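Glucosidase (Croceicoccus marinus, PDB 5Z3K) probably hydrolyses O-glycosyl bonds as a beta-glucosidase of glycoside hydrolase family 39. Local coordinates at residues N19-H24 and Q292-D297; L224-Y229 and T241-V246; S27-P32 and Y57-R62; I300-D305 and D316-F321; D4-L9 and G423-I428. All blocks are in the same frame, centred on the assembly; numbering follows the deposited sequence.

Overall arrangement
Interactions 1 to 4 belong to an eight-stranded beta/alpha barrel, and interaction 5 to the separate beta domain. Interaction 1 joins the loops that enter the first and eighth barrel strands. Interactions 3 and 4 lie where the chain leaves strands 25-27, 53-55 and 298-301, the end that carries the active site in barrels of this kind. Their centres are about 12 Å apart, and Ile-29 N probably bonds Asp-305 OD2 at 2.8 Å. Interaction 2 packs a helix on the barrel wall and touches interaction 1 where Val-296 CG2 meets Ala-243 CB at 3.6 Å. The centre of interaction 5 is about 25 Å from that of interaction 1 and about 41 Å from that of interaction 3.

Interaction 1: N19-H24 and Q292-D297; sequences NMRQLH and QDSEVD
Gln-292 CG is anti to its backbone N (chi1 177°) and the chain then bends at chi2, which brings CD to Arg-21; Arg-21 bends at chi3 (-66°), which sets NE. Their side chains slide past each other in opposite directions. The Gln-292 amide pairs with the backbone of Arg-21. OE1 accepts from Arg-21 N at 2.7 Å on a lone pair, and NE2 gives to Arg-21 O at 3.1 Å, in the amide plane. Met-20 SE (selenomethionine) lies 3.4 Å from Gln-292 OE1. The two loops lead into strands 25-27 and 298-301, the first and last of the beta/alpha barrel, so the contact lies where the barrel closes. The Arg-21 guanidinium binds backbone oxygens at its edge. NH1 gives to Val-296 O at 2.8 Å, the oxygen lying in the guanidinium plane. NH2 meets Gln-292 O at 2.9 Å from above that carbonyl plane. Asp-297 OD1 meets NH1 through a water, weakly; OD2 accepts from Leu-260 N. Leu-23 CD2 packs on Asp-297 O.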
# COMPACT_ATOMS: atom_id res chain seq x y z
N ASN A 19 10.13 -3.15 17.14
CA ASN A 19 10.50 -3.11 15.72
C ASN A 19 9.56 -2.21 14.94
O ASN A 19 8.34 -2.24 15.13
CB ASN A 19 10.49 -4.51 15.11
CG ASN A 19 11.64 -5.36 15.60
OD1 ASN A 19 12.69 -4.86 16.00
ND2 ASN A 19 11.44 -6.67 15.56
N MSE A 20 10.13 -1.41 14.04
CA MSE A 20 9.34 -0.72 13.04
C MSE A 20 8.82 -1.77 12.06
O MSE A 20 9.52 -2.73 11.75
CB MSE A 20 10.17 0.33 12.29
CG MSE A 20 9.36 1.16 11.31
SE MSE A 20 8.26 2.44 12.26
CE MSE A 20 9.65 3.76 12.62
N ARG A 21 7.59 -1.61 11.58
CA ARG A 21 6.98 -2.57 10.68
C ARG A 21 6.96 -2.01 9.26
O ARG A 21 6.51 -0.88 9.04
CB ARG A 21 5.56 -2.93 11.14
CG ARG A 21 5.52 -3.51 12.55
CD ARG A 21 4.20 -4.25 12.83
NE ARG A 21 3.07 -3.34 12.83
CZ ARG A 21 2.03 -3.43 12.02
NH1 ARG A 21 1.98 -4.42 11.13
NH2 ARG A 21 1.04 -2.55 12.10
N GLN A 22 7.45 -2.80 8.31
CA GLN A 22 7.66 -2.30 6.94
C GLN A 22 6.35 -2.41 6.16
O GLN A 22 6.06 -3.42 5.51
CB GLN A 22 8.79 -3.07 6.27
CG GLN A 22 10.17 -2.48 6.56
CD GLN A 22 10.61 -2.72 8.00
OE1 GLN A 22 10.74 -3.86 8.44
NE2 GLN A 22 10.84 -1.63 8.74
N LEU A 23 5.55 -1.34 6.22
CA LEU A 23 4.25 -1.31 5.56
C LEU A 23 4.25 -0.49 4.27
O LEU A 23 3.17 -0.24 3.71
CB LEU A 23 3.19 -0.77 6.52
CG LEU A 23 2.93 -1.57 7.80
CD1 LEU A 23 1.66 -1.07 8.52
CD2 LEU A 23 2.81 -3.03 7.46
N HIS A 24 5.42 -0.08 3.78
CA HIS A 24 5.47 0.82 2.61
C HIS A 24 5.41 0.03 1.31
O HIS A 24 6.35 0.00 0.52
CB HIS A 24 6.72 1.69 2.63
CG HIS A 24 6.54 2.99 1.91
ND1 HIS A 24 5.60 3.93 2.30
CD2 HIS A 24 7.18 3.53 0.84
CE1 HIS A 24 5.66 4.97 1.50
NE2 HIS A 24 6.62 4.76 0.61
N GLN A 292 0.49 2.22 11.43
CA GLN A 292 1.62 1.49 11.99
C GLN A 292 1.24 0.78 13.28
O GLN A 292 1.82 -0.26 13.62
CB GLN A 292 2.79 2.46 12.22
CG GLN A 292 4.04 1.84 12.89
CD GLN A 292 4.87 0.93 11.98
OE1 GLN A 292 5.71 0.18 12.47
NE2 GLN A 292 4.63 1.00 10.67
N ASP A 293 0.25 1.31 13.99
CA ASP A 293 -0.32 0.70 15.19
C ASP A 293 -1.74 0.23 14.83
O ASP A 293 -2.73 0.93 15.06
CB ASP A 293 -0.34 1.70 16.34
CG ASP A 293 1.05 2.16 16.72
OD1 ASP A 293 1.91 1.27 16.89
OD2 ASP A 293 1.27 3.39 16.83
N SER A 294 -1.83 -0.95 14.23
CA SER A 294 -3.13 -1.40 13.72
C SER A 294 -3.04 -2.89 13.41
O SER A 294 -1.98 -3.50 13.49
CB SER A 294 -3.52 -0.63 12.46
OG SER A 294 -2.83 -1.15 11.33
N GLU A 295 -4.18 -3.45 13.01
CA GLU A 295 -4.22 -4.84 12.57
C GLU A 295 -3.75 -5.02 11.13
O GLU A 295 -3.72 -6.16 10.65
CB GLU A 295 -5.63 -5.41 12.74
CG GLU A 295 -6.13 -5.34 14.20
CD GLU A 295 -5.27 -6.15 15.16
OE1 GLU A 295 -4.67 -7.15 14.73
OE2 GLU A 295 -5.22 -5.79 16.35
N VAL A 296 -3.36 -3.94 10.44
CA VAL A 296 -2.79 -4.08 9.10
C VAL A 296 -1.42 -4.74 9.20
O VAL A 296 -0.54 -4.28 9.94
CB VAL A 296 -2.69 -2.71 8.40
CG1 VAL A 296 -2.05 -2.86 7.03
CG2 VAL A 296 -4.06 -2.06 8.30
N ASP A 297 -1.22 -5.81 8.44
CA ASP A 297 0.06 -6.50 8.43
C ASP A 297 0.91 -6.16 7.21
O ASP A 297 2.14 -6.21 7.29
CB ASP A 297 -0.14 -8.02 8.48
CG ASP A 297 -0.73 -8.47 9.80
OD1 ASP A 297 -0.25 -8.02 10.85
OD2 ASP A 297 -1.70 -9.26 9.78
O HOH W 1 6.03 -0.57 14.97
O HOH W 2 3.77 -1.97 15.48
O HOH W 3 2.51 -7.50 11.10
O HOH W 4 4.01 -6.26 9.58

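Interaction 2: L224-Y229 and T241-V246; sequences LSWMWY and TIAAEV
Leu-224 starts the contact, its CD1 touching Val-246 CG1 at 4.1 Å. Trp-226 comes next and reaches three helix residues, Ile-242, Ala-243 and Val-246. Its CG sits between the backbone N and the carbonyl carbon (chi1 52°), which starts the indole toward the helix. Val-246 CG1 lies over one face of the indole, 4.3 Å from the centroid of the five-membered ring, in a CH-pi contact. The six-membered ring meets the helix at two more points: CZ3 is 3.4 Å from Ile-242 CG2, and CZ2 is 3.7 Å from Ala-243 CB. Both methyls approach the ring obliquely. Trp-228 turns a face to Ile-242, whose side chain crosses it at about a right angle. Ile-242 CG1 is 3.7 Å from the centroid of the five-membered ring, only 13° off its normal, while CD1 lies near the six-membered ring. Trp-228 NE1 bonds Asp-238 OD2. An alanine in place of Trp-228 would probably leave a gap beside Ile-242 and Asp-238 OD2 without this donor. The axes of the two segments come within 10.0 Å, their directions 150° apart, nearly antiparallel, as in a beta/alpha barrel. Strand 223-229 lies between strands 191-197 and 259-266, and helix 238-252 forms the crossover to the latter.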
# COMPACT_ATOMS: atom_id res chain seq x y z
N LEU A 224 -5.85 -12.34 4.21
CA LEU A 224 -7.13 -11.86 3.72
C LEU A 224 -6.91 -10.44 3.22
O LEU A 224 -6.50 -9.57 3.99
CB LEU A 224 -8.18 -11.91 4.83
CG LEU A 224 -9.69 -11.76 4.55
CD1 LEU A 224 -10.06 -10.31 4.20
CD2 LEU A 224 -10.18 -12.75 3.48
N SER A 225 -7.15 -10.21 1.94
CA SER A 225 -6.86 -8.91 1.35
C SER A 225 -8.15 -8.12 1.14
O SER A 225 -9.22 -8.69 0.87
CB SER A 225 -6.08 -9.07 0.05
OG SER A 225 -6.87 -9.71 -0.94
N TRP A 226 -8.06 -6.80 1.30
CA TRP A 226 -9.21 -5.90 1.29
C TRP A 226 -8.73 -4.50 0.96
O TRP A 226 -7.53 -4.23 0.92
CB TRP A 226 -9.94 -5.93 2.65
CG TRP A 226 -9.03 -5.68 3.81
CD1 TRP A 226 -8.17 -6.57 4.37
CD2 TRP A 226 -8.87 -4.45 4.55
NE1 TRP A 226 -7.48 -5.99 5.41
CE2 TRP A 226 -7.89 -4.68 5.53
CE3 TRP A 226 -9.44 -3.18 4.45
CZ2 TRP A 226 -7.49 -3.69 6.44
CZ3 TRP A 226 -9.04 -2.20 5.35
CH2 TRP A 226 -8.07 -2.47 6.33
N MSE A 227 -9.69 -3.59 0.73
CA MSE A 227 -9.35 -2.22 0.33
C MSE A 227 -10.11 -1.17 1.13
O MSE A 227 -11.16 -1.47 1.71
CB MSE A 227 -9.63 -2.01 -1.16
CG MSE A 227 -11.03 -1.49 -1.53
SE MSE A 227 -11.08 -1.38 -3.50
CE MSE A 227 -10.40 -3.16 -3.63
N TRP A 228 -9.59 0.05 1.16
CA TRP A 228 -10.29 1.16 1.80
C TRP A 228 -9.80 2.48 1.22
O TRP A 228 -8.60 2.66 1.00
CB TRP A 228 -10.12 1.17 3.32
CG TRP A 228 -11.15 2.05 3.90
CD1 TRP A 228 -10.99 3.32 4.38
CD2 TRP A 228 -12.55 1.77 3.99
NE1 TRP A 228 -12.21 3.83 4.79
CE2 TRP A 228 -13.18 2.90 4.55
CE3 TRP A 228 -13.33 0.66 3.64
CZ2 TRP A 228 -14.55 2.95 4.77
CZ3 TRP A 228 -14.69 0.71 3.87
CH2 TRP A 228 -15.29 1.85 4.44
N TYR A 229 -10.73 3.41 1.00
CA TYR A 229 -10.42 4.75 0.54
C TYR A 229 -11.05 5.77 1.49
O TYR A 229 -12.10 5.51 2.09
CB TYR A 229 -10.95 5.02 -0.87
CG TYR A 229 -10.45 4.07 -1.93
CD1 TYR A 229 -9.14 4.12 -2.37
CD2 TYR A 229 -11.31 3.14 -2.50
CE1 TYR A 229 -8.68 3.25 -3.37
CE2 TYR A 229 -10.87 2.27 -3.49
CZ TYR A 229 -9.56 2.33 -3.91
OH TYR A 229 -9.13 1.46 -4.89
N THR A 241 -9.23 1.75 11.84
CA THR A 241 -10.60 1.40 12.21
C THR A 241 -11.12 0.21 11.40
O THR A 241 -11.70 -0.72 11.96
CB THR A 241 -11.53 2.60 12.04
OG1 THR A 241 -11.06 3.68 12.86
CG2 THR A 241 -12.97 2.26 12.44
N ILE A 242 -10.92 0.24 10.07
CA ILE A 242 -11.44 -0.87 9.26
C ILE A 242 -10.71 -2.17 9.59
O ILE A 242 -11.33 -3.23 9.71
CB ILE A 242 -11.36 -0.55 7.76
CG1 ILE A 242 -12.05 0.78 7.43
CG2 ILE A 242 -11.98 -1.69 6.95
CD1 ILE A 242 -13.51 0.82 7.79
N ALA A 243 -9.38 -2.10 9.73
CA ALA A 243 -8.60 -3.31 9.95
C ALA A 243 -9.03 -4.01 11.23
O ALA A 243 -9.03 -5.24 11.30
CB ALA A 243 -7.11 -2.97 10.01
N ALA A 244 -9.38 -3.24 12.26
CA ALA A 244 -9.85 -3.86 13.50
C ALA A 244 -11.10 -4.68 13.25
O ALA A 244 -11.22 -5.82 13.74
CB ALA A 244 -10.10 -2.78 14.56
N GLU A 245 -12.04 -4.15 12.47
CA GLU A 245 -13.27 -4.87 12.19
C GLU A 245 -13.01 -6.10 11.33
O GLU A 245 -13.58 -7.17 11.57
CB GLU A 245 -14.27 -3.94 11.51
CG GLU A 245 -15.58 -4.61 11.17
CD GLU A 245 -16.33 -5.09 12.40
OE1 GLU A 245 -16.02 -4.59 13.51
OE2 GLU A 245 -17.22 -5.96 12.26
N VAL A 246 -12.12 -5.98 10.34
CA VAL A 246 -11.80 -7.12 9.49
C VAL A 246 -11.11 -8.20 10.31
O VAL A 246 -11.39 -9.40 10.16
CB VAL A 246 -10.92 -6.67 8.31
CG1 VAL A 246 -10.48 -7.88 7.52
CG2 VAL A 246 -11.69 -5.70 7.44

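Interaction 3: S27-P32 and Y57-R62; sequences SGIPAP and YDWVSR
Ser-27 and Asp-58 face each other through their polar ends. Asp-58 CG lies beside its backbone N, anti to the carbonyl carbon (chi1 -65°), and this sends the carboxylate toward Ser-27. The hydroxyl OG of Ser-27 gives a hydrogen bond to Asp-58 OD2 at 2.9 Å, meeting it nearly along its C-O axis. Trp-59 turns the edge of its indole to the other loop. Its NE1 bonds Gly-28 O at 2.9 Å, weakly, because the angle at the hydrogen is only 128°. Ile-29 crosses the Trp-59 side chain at a slant and Pro-30 at about a right angle. Ile-29 CG1 is 4.0 Å from Trp-59 CD1, and Ile-29 CD1 also lies 3.4 Å from Asp-58 O. Both segments follow neighbouring strands of the beta/alpha barrel, 25-27 and 53-55, at the end where the active site lies in this fold. An alanine in place of Asp-58 would probably leave Ser-27 OG without this acceptor and Arg-303 without a long, weak ion-pair partner. At the backbone angles of Gly-28 (phi 122°) a CB would be jammed against the preceding carbonyl oxygen. A water bridges the backbones, accepting from Gly-28 N and, weakly, from Asp-58 N.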
# COMPACT_ATOMS: atom_id res chain seq x y z
N SER A 27 1.37 0.15 -5.46
CA SER A 27 1.05 -0.41 -6.75
C SER A 27 1.33 0.65 -7.80
O SER A 27 1.59 1.81 -7.49
CB SER A 27 -0.40 -0.89 -6.82
OG SER A 27 -1.27 0.21 -6.96
N GLY A 28 1.26 0.24 -9.06
CA GLY A 28 1.53 1.11 -10.19
C GLY A 28 2.67 0.59 -11.05
O GLY A 28 3.31 -0.41 -10.75
N ILE A 29 2.91 1.32 -12.14
CA ILE A 29 3.91 1.00 -13.15
C ILE A 29 5.09 1.95 -12.96
O ILE A 29 4.96 3.16 -13.20
CB ILE A 29 3.32 1.12 -14.57
CG1 ILE A 29 2.17 0.10 -14.75
CG2 ILE A 29 4.41 0.94 -15.62
CD1 ILE A 29 1.30 0.34 -16.00
N PRO A 30 6.26 1.46 -12.54
CA PRO A 30 7.36 2.37 -12.19
C PRO A 30 8.23 2.82 -13.35
O PRO A 30 9.00 3.77 -13.17
CB PRO A 30 8.19 1.53 -11.19
CG PRO A 30 7.96 0.12 -11.60
CD PRO A 30 6.52 0.07 -12.09
N ALA A 31 8.12 2.19 -14.52
CA ALA A 31 9.04 2.43 -15.62
C ALA A 31 8.53 1.66 -16.84
O ALA A 31 7.74 0.72 -16.69
CB ALA A 31 10.47 1.98 -15.27
N PRO A 32 8.96 2.06 -18.05
CA PRO A 32 8.50 1.36 -19.26
C PRO A 32 8.85 -0.12 -19.28
O PRO A 32 9.82 -0.57 -18.65
CB PRO A 32 9.25 2.10 -20.39
CG PRO A 32 9.55 3.42 -19.84
CD PRO A 32 9.70 3.29 -18.36
N TYR A 57 -1.12 -5.62 -9.84
CA TYR A 57 -2.41 -5.56 -10.54
C TYR A 57 -2.43 -4.46 -11.61
O TYR A 57 -3.00 -4.65 -12.69
CB TYR A 57 -3.53 -5.35 -9.52
CG TYR A 57 -4.91 -5.27 -10.13
CD1 TYR A 57 -5.59 -6.43 -10.50
CD2 TYR A 57 -5.54 -4.05 -10.31
CE1 TYR A 57 -6.86 -6.37 -11.06
CE2 TYR A 57 -6.82 -3.97 -10.86
CZ TYR A 57 -7.47 -5.14 -11.23
OH TYR A 57 -8.73 -5.07 -11.79
N ASP A 58 -1.78 -3.33 -11.35
CA ASP A 58 -1.85 -2.25 -12.34
C ASP A 58 -0.87 -2.44 -13.50
O ASP A 58 -0.99 -1.73 -14.51
CB ASP A 58 -1.66 -0.91 -11.64
CG ASP A 58 -2.79 -0.61 -10.67
OD1 ASP A 58 -3.97 -0.64 -11.10
OD2 ASP A 58 -2.52 -0.41 -9.47
N TRP A 59 0.04 -3.40 -13.41
CA TRP A 59 0.85 -3.78 -14.56
C TRP A 59 -0.03 -4.38 -15.66
O TRP A 59 -1.20 -4.71 -15.46
CB TRP A 59 1.92 -4.79 -14.16
CG TRP A 59 2.88 -4.36 -13.07
CD1 TRP A 59 3.04 -3.10 -12.54
CD2 TRP A 59 3.82 -5.21 -12.40
NE1 TRP A 59 4.02 -3.12 -11.57
CE2 TRP A 59 4.51 -4.40 -11.46
CE3 TRP A 59 4.14 -6.57 -12.49
CZ2 TRP A 59 5.51 -4.91 -10.63
CZ3 TRP A 59 5.12 -7.08 -11.65
CH2 TRP A 59 5.80 -6.25 -10.73
N VAL A 60 0.57 -4.53 -16.84
CA VAL A 60 -0.03 -5.31 -17.91
C VAL A 60 0.38 -6.77 -17.70
O VAL A 60 1.21 -7.30 -18.44
CB VAL A 60 0.39 -4.76 -19.29
CG1 VAL A 60 -0.22 -5.59 -20.43
CG2 VAL A 60 -0.03 -3.29 -19.41
N SER A 61 -0.19 -7.40 -16.66
CA SER A 61 0.27 -8.70 -16.17
C SER A 61 -0.91 -9.54 -15.69
O SER A 61 -0.88 -10.14 -14.61
CB SER A 61 1.28 -8.54 -15.03
OG SER A 61 2.38 -7.75 -15.46
N ARG A 62 -1.95 -9.58 -16.51
CA ARG A 62 -3.19 -10.25 -16.16
C ARG A 62 -3.22 -11.65 -16.77
O ARG A 62 -2.69 -11.89 -17.86
CB ARG A 62 -4.40 -9.45 -16.65
CG ARG A 62 -4.46 -8.04 -16.10
CD ARG A 62 -4.79 -8.04 -14.63
NE ARG A 62 -4.85 -6.67 -14.14
CZ ARG A 62 -5.88 -5.85 -14.30
NH1 ARG A 62 -6.98 -6.25 -14.93
NH2 ARG A 62 -5.81 -4.61 -13.82
O HOH W 5 0.83 -2.45 -10.21

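Interaction 4: I300-D305 and D316-F321; sequences IFFRAD and DPAGIF
Phe-301 and Ile-320 meet tip to tip in the tightly packed part, with Ile-320 CG2 in the ring plane, 3.4 Å from CZ of Phe-301. At a second point Phe-302 CE2 packs on Ala-318 CB, also at 3.4 Å; Phe-302 CG is anti to its backbone N (chi1 -180°), which starts the ring toward that methyl. Three backbone bonds join the segments. Arg-303 N gives to Ala-318 O at 3.2 Å, Ile-320 N to Arg-303 O, and Phe-321 N to Asp-305 O. Among them a water donates to Phe-302 O and Ala-318 O. A side chain on Gly-319 would clash with Asp-305 O. The Phe-321 ring lies against the backbone of Ala-304 and Asp-305, its CE1 3.4 Å from Ala-304 O. Toward the Asp-316 carboxylate the fit is looser: a water links Arg-303 NH1 to OD2, 2.7 Å from Asp-316 OD2. Asp-316 OD1 takes Ala-318 N in an Asx turn. Segment 300-305 starts on the last barrel strand and runs out of it, with a cis peptide before Arg-303. Arg-303 NE and NH2 grip Asp-305 side-on, one nitrogen to each oxygen (NE to OD1 2.8 Å). This buried salt bridge is likely to offset both charges and fix the guanidinium in place.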
# COMPACT_ATOMS: atom_id res chain seq x y z
N ILE A 300 -0.62 -1.57 0.72
CA ILE A 300 -0.35 -1.24 -0.68
C ILE A 300 -0.99 0.12 -0.93
O ILE A 300 -2.22 0.22 -1.11
CB ILE A 300 -0.91 -2.28 -1.66
CG1 ILE A 300 -0.43 -3.70 -1.33
CG2 ILE A 300 -0.53 -1.93 -3.09
CD1 ILE A 300 1.06 -3.94 -1.61
N PHE A 301 -0.18 1.18 -0.97
CA PHE A 301 -0.68 2.50 -1.30
C PHE A 301 -1.04 2.59 -2.77
O PHE A 301 -0.28 2.16 -3.64
CB PHE A 301 0.37 3.57 -0.99
CG PHE A 301 -0.02 4.94 -1.47
CD1 PHE A 301 -0.86 5.73 -0.69
CD2 PHE A 301 0.42 5.42 -2.70
CE1 PHE A 301 -1.23 7.00 -1.10
CE2 PHE A 301 0.05 6.68 -3.14
CZ PHE A 301 -0.78 7.48 -2.35
N PHE A 302 -2.19 3.22 -3.06
CA PHE A 302 -2.74 3.31 -4.41
C PHE A 302 -2.77 4.77 -4.85
O PHE A 302 -3.47 5.58 -4.23
CB PHE A 302 -4.16 2.73 -4.42
CG PHE A 302 -4.84 2.76 -5.76
CD1 PHE A 302 -4.48 1.86 -6.75
CD2 PHE A 302 -5.82 3.70 -6.04
CE1 PHE A 302 -5.10 1.88 -8.00
CE2 PHE A 302 -6.45 3.72 -7.29
CZ PHE A 302 -6.09 2.80 -8.26
N ARG A 303 -2.00 5.14 -5.88
CA ARG A 303 -0.98 4.34 -6.57
C ARG A 303 0.22 5.27 -6.83
O ARG A 303 0.02 6.45 -7.14
CB ARG A 303 -1.51 3.76 -7.89
CG ARG A 303 -2.23 4.77 -8.79
CD ARG A 303 -2.99 4.09 -9.96
NE ARG A 303 -2.06 3.69 -11.02
CZ ARG A 303 -2.40 3.00 -12.11
NH1 ARG A 303 -3.66 2.61 -12.31
NH2 ARG A 303 -1.47 2.69 -12.99
N ALA A 304 1.44 4.74 -6.71
CA ALA A 304 2.66 5.56 -6.82
C ALA A 304 3.17 5.64 -8.26
O ALA A 304 4.30 5.27 -8.59
CB ALA A 304 3.75 5.01 -5.89
N ASP A 305 2.31 6.14 -9.15
CA ASP A 305 2.75 6.42 -10.51
C ASP A 305 1.95 7.60 -11.04
O ASP A 305 1.30 8.31 -10.27
CB ASP A 305 2.68 5.16 -11.40
CG ASP A 305 1.26 4.63 -11.63
OD1 ASP A 305 0.25 5.29 -11.28
OD2 ASP A 305 1.15 3.51 -12.20
N ASP A 316 -5.88 7.91 -13.78
CA ASP A 316 -6.54 7.85 -12.49
C ASP A 316 -5.97 8.94 -11.58
O ASP A 316 -4.75 9.01 -11.40
CB ASP A 316 -6.32 6.46 -11.89
CG ASP A 316 -7.25 6.17 -10.73
OD1 ASP A 316 -7.49 7.06 -9.89
OD2 ASP A 316 -7.73 5.02 -10.64
N PRO A 317 -6.81 9.79 -10.99
CA PRO A 317 -6.29 10.84 -10.11
C PRO A 317 -5.63 10.31 -8.85
O PRO A 317 -4.90 11.05 -8.18
CB PRO A 317 -7.53 11.68 -9.80
CG PRO A 317 -8.67 10.75 -9.98
CD PRO A 317 -8.28 9.84 -11.11
N ALA A 318 -5.85 9.03 -8.50
CA ALA A 318 -5.12 8.44 -7.38
C ALA A 318 -3.63 8.28 -7.68
O ALA A 318 -2.85 8.09 -6.74
CB ALA A 318 -5.73 7.08 -7.02
N GLY A 319 -3.21 8.38 -8.94
CA GLY A 319 -1.79 8.40 -9.25
C GLY A 319 -1.15 9.67 -8.70
O GLY A 319 -1.56 10.78 -9.08
N ILE A 320 -0.17 9.53 -7.81
CA ILE A 320 0.31 10.71 -7.08
C ILE A 320 1.33 11.53 -7.87
O ILE A 320 1.56 12.69 -7.53
CB ILE A 320 0.90 10.35 -5.70
CG1 ILE A 320 2.07 9.36 -5.83
CG2 ILE A 320 -0.20 9.83 -4.79
CD1 ILE A 320 2.80 9.12 -4.50
N PHE A 321 1.95 10.97 -8.91
CA PHE A 321 2.88 11.74 -9.71
C PHE A 321 2.12 12.60 -10.73
O PHE A 321 1.00 12.30 -11.11
CB PHE A 321 3.85 10.82 -10.47
CG PHE A 321 4.84 10.14 -9.58
CD1 PHE A 321 4.47 9.03 -8.82
CD2 PHE A 321 6.16 10.57 -9.53
CE1 PHE A 321 5.39 8.41 -7.99
CE2 PHE A 321 7.09 9.95 -8.71
CZ PHE A 321 6.71 8.87 -7.94
O HOH W 6 -3.61 8.35 -4.13
O HOH W 7 -6.56 2.89 -11.74

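Interaction 5: D4-L9 and G423-I428; sequences DLIAKL and GYTLEI
Ile-6 to Leu-9 pair in parallel with Gly-423 to Leu-426, the strand axes 4.3 Å apart and 22° from parallel. Four backbone bonds alternate: Ala-7 N to Gly-423 O, Thr-425 N to Ala-7 O, Leu-9 N to Thr-425 O and Glu-427 N to Leu-9 O. One face carries Ile-6, Lys-8 and Thr-425. Ile-6 CG2 lies 3.7 Å from Tyr-424 C, and Lys-8 CG touches Thr-425 CG2 at 4.0 Å. A side chain on Gly-423 would come tight against Ile-6 CD1. The other face carries Ala-7, Leu-9, Tyr-424 and Leu-426 and is buried. Leu-426 CG is anti to its backbone N (chi1 162°), and from there CD1 meets Leu-9 CB at 3.6 Å. Ala-7 CB faces Tyr-424 CB. Tyr-424 OH bonds Glu-476. Strand 6-13 lies between strand 423-429 and antiparallel strand 345-350, and strand 464-469 borders the far side of 423-429. Leu-9 and Tyr-424 pack on Phe-357 and Ile-374, consistent with the beta-sandwich that accompanies the barrel in GH39 enzymes.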
# COMPACT_ATOMS: atom_id res chain seq x y z
N ASP A 4 -0.88 31.33 17.98
CA ASP A 4 0.08 30.32 17.56
C ASP A 4 0.16 29.17 18.56
O ASP A 4 0.73 29.30 19.64
CB ASP A 4 1.47 30.94 17.37
CG ASP A 4 1.71 31.37 15.94
OD1 ASP A 4 0.76 31.26 15.13
OD2 ASP A 4 2.84 31.82 15.63
N LEU A 5 -0.42 28.03 18.18
CA LEU A 5 -0.35 26.82 18.98
C LEU A 5 0.85 25.99 18.52
O LEU A 5 0.98 25.68 17.33
CB LEU A 5 -1.64 26.02 18.85
CG LEU A 5 -2.87 26.83 19.25
CD1 LEU A 5 -4.13 26.14 18.76
CD2 LEU A 5 -2.89 27.01 20.75
N ILE A 6 1.72 25.64 19.47
CA ILE A 6 2.96 24.93 19.17
C ILE A 6 2.89 23.57 19.83
O ILE A 6 2.73 23.47 21.05
CB ILE A 6 4.19 25.72 19.66
CG1 ILE A 6 4.19 27.14 19.07
CG2 ILE A 6 5.48 24.98 19.32
CD1 ILE A 6 4.43 27.21 17.56
N ALA A 7 3.00 22.52 19.02
CA ALA A 7 3.04 21.16 19.55
C ALA A 7 4.40 20.88 20.18
O ALA A 7 5.44 21.35 19.72
CB ALA A 7 2.75 20.15 18.44
N LYS A 8 4.39 20.08 21.25
CA LYS A 8 5.59 19.76 22.01
C LYS A 8 5.88 18.27 21.91
O LYS A 8 5.12 17.45 22.44
CB LYS A 8 5.44 20.21 23.47
CG LYS A 8 5.57 21.72 23.62
CD LYS A 8 5.00 22.19 24.94
CE LYS A 8 5.11 23.70 25.11
NZ LYS A 8 4.53 24.13 26.41
N LEU A 9 6.99 17.92 21.25
CA LEU A 9 7.33 16.53 20.98
C LEU A 9 8.64 16.17 21.67
O LEU A 9 9.54 17.00 21.77
CB LEU A 9 7.47 16.27 19.47
CG LEU A 9 6.21 16.54 18.65
CD1 LEU A 9 6.53 16.59 17.16
CD2 LEU A 9 5.20 15.46 18.98
N GLY A 423 2.99 25.03 14.44
CA GLY A 423 4.38 24.63 14.47
C GLY A 423 4.61 23.66 15.61
O GLY A 423 3.67 23.23 16.29
N TYR A 424 5.88 23.31 15.81
CA TYR A 424 6.24 22.30 16.79
C TYR A 424 7.61 22.64 17.36
O TYR A 424 8.42 23.33 16.73
CB TYR A 424 6.26 20.89 16.16
CG TYR A 424 7.40 20.71 15.18
CD1 TYR A 424 8.66 20.29 15.60
CD2 TYR A 424 7.23 21.00 13.82
CE1 TYR A 424 9.71 20.16 14.71
CE2 TYR A 424 8.27 20.86 12.93
CZ TYR A 424 9.50 20.44 13.37
OH TYR A 424 10.55 20.31 12.48
N THR A 425 7.87 22.14 18.55
CA THR A 425 9.24 22.02 19.02
C THR A 425 9.44 20.57 19.43
O THR A 425 8.51 19.93 19.91
CB THR A 425 9.56 22.99 20.17
OG1 THR A 425 10.93 22.83 20.55
CG2 THR A 425 8.66 22.73 21.37
N LEU A 426 10.64 20.05 19.18
CA LEU A 426 10.92 18.62 19.27
C LEU A 426 12.24 18.43 20.01
O LEU A 426 13.27 18.92 19.55
CB LEU A 426 11.00 18.00 17.87
CG LEU A 426 11.68 16.63 17.75
CD1 LEU A 426 10.89 15.55 18.50
CD2 LEU A 426 11.88 16.24 16.27
N GLU A 427 12.22 17.70 21.12
CA GLU A 427 13.45 17.44 21.87
C GLU A 427 13.84 15.98 21.72
O GLU A 427 13.09 15.08 22.11
CB GLU A 427 13.29 17.80 23.35
CG GLU A 427 14.53 17.48 24.18
CD GLU A 427 14.65 18.31 25.45
OE1 GLU A 427 13.87 19.27 25.63
OE2 GLU A 427 15.54 18.00 26.26
N ILE A 428 15.02 15.74 21.15
CA ILE A 428 15.55 14.40 20.98
C ILE A 428 16.68 14.22 21.99
O ILE A 428 17.68 14.94 21.94
CB ILE A 428 16.05 14.15 19.55
CG1 ILE A 428 14.97 14.53 18.52
CG2 ILE A 428 16.44 12.70 19.39
CD1 ILE A 428 15.25 15.83 17.79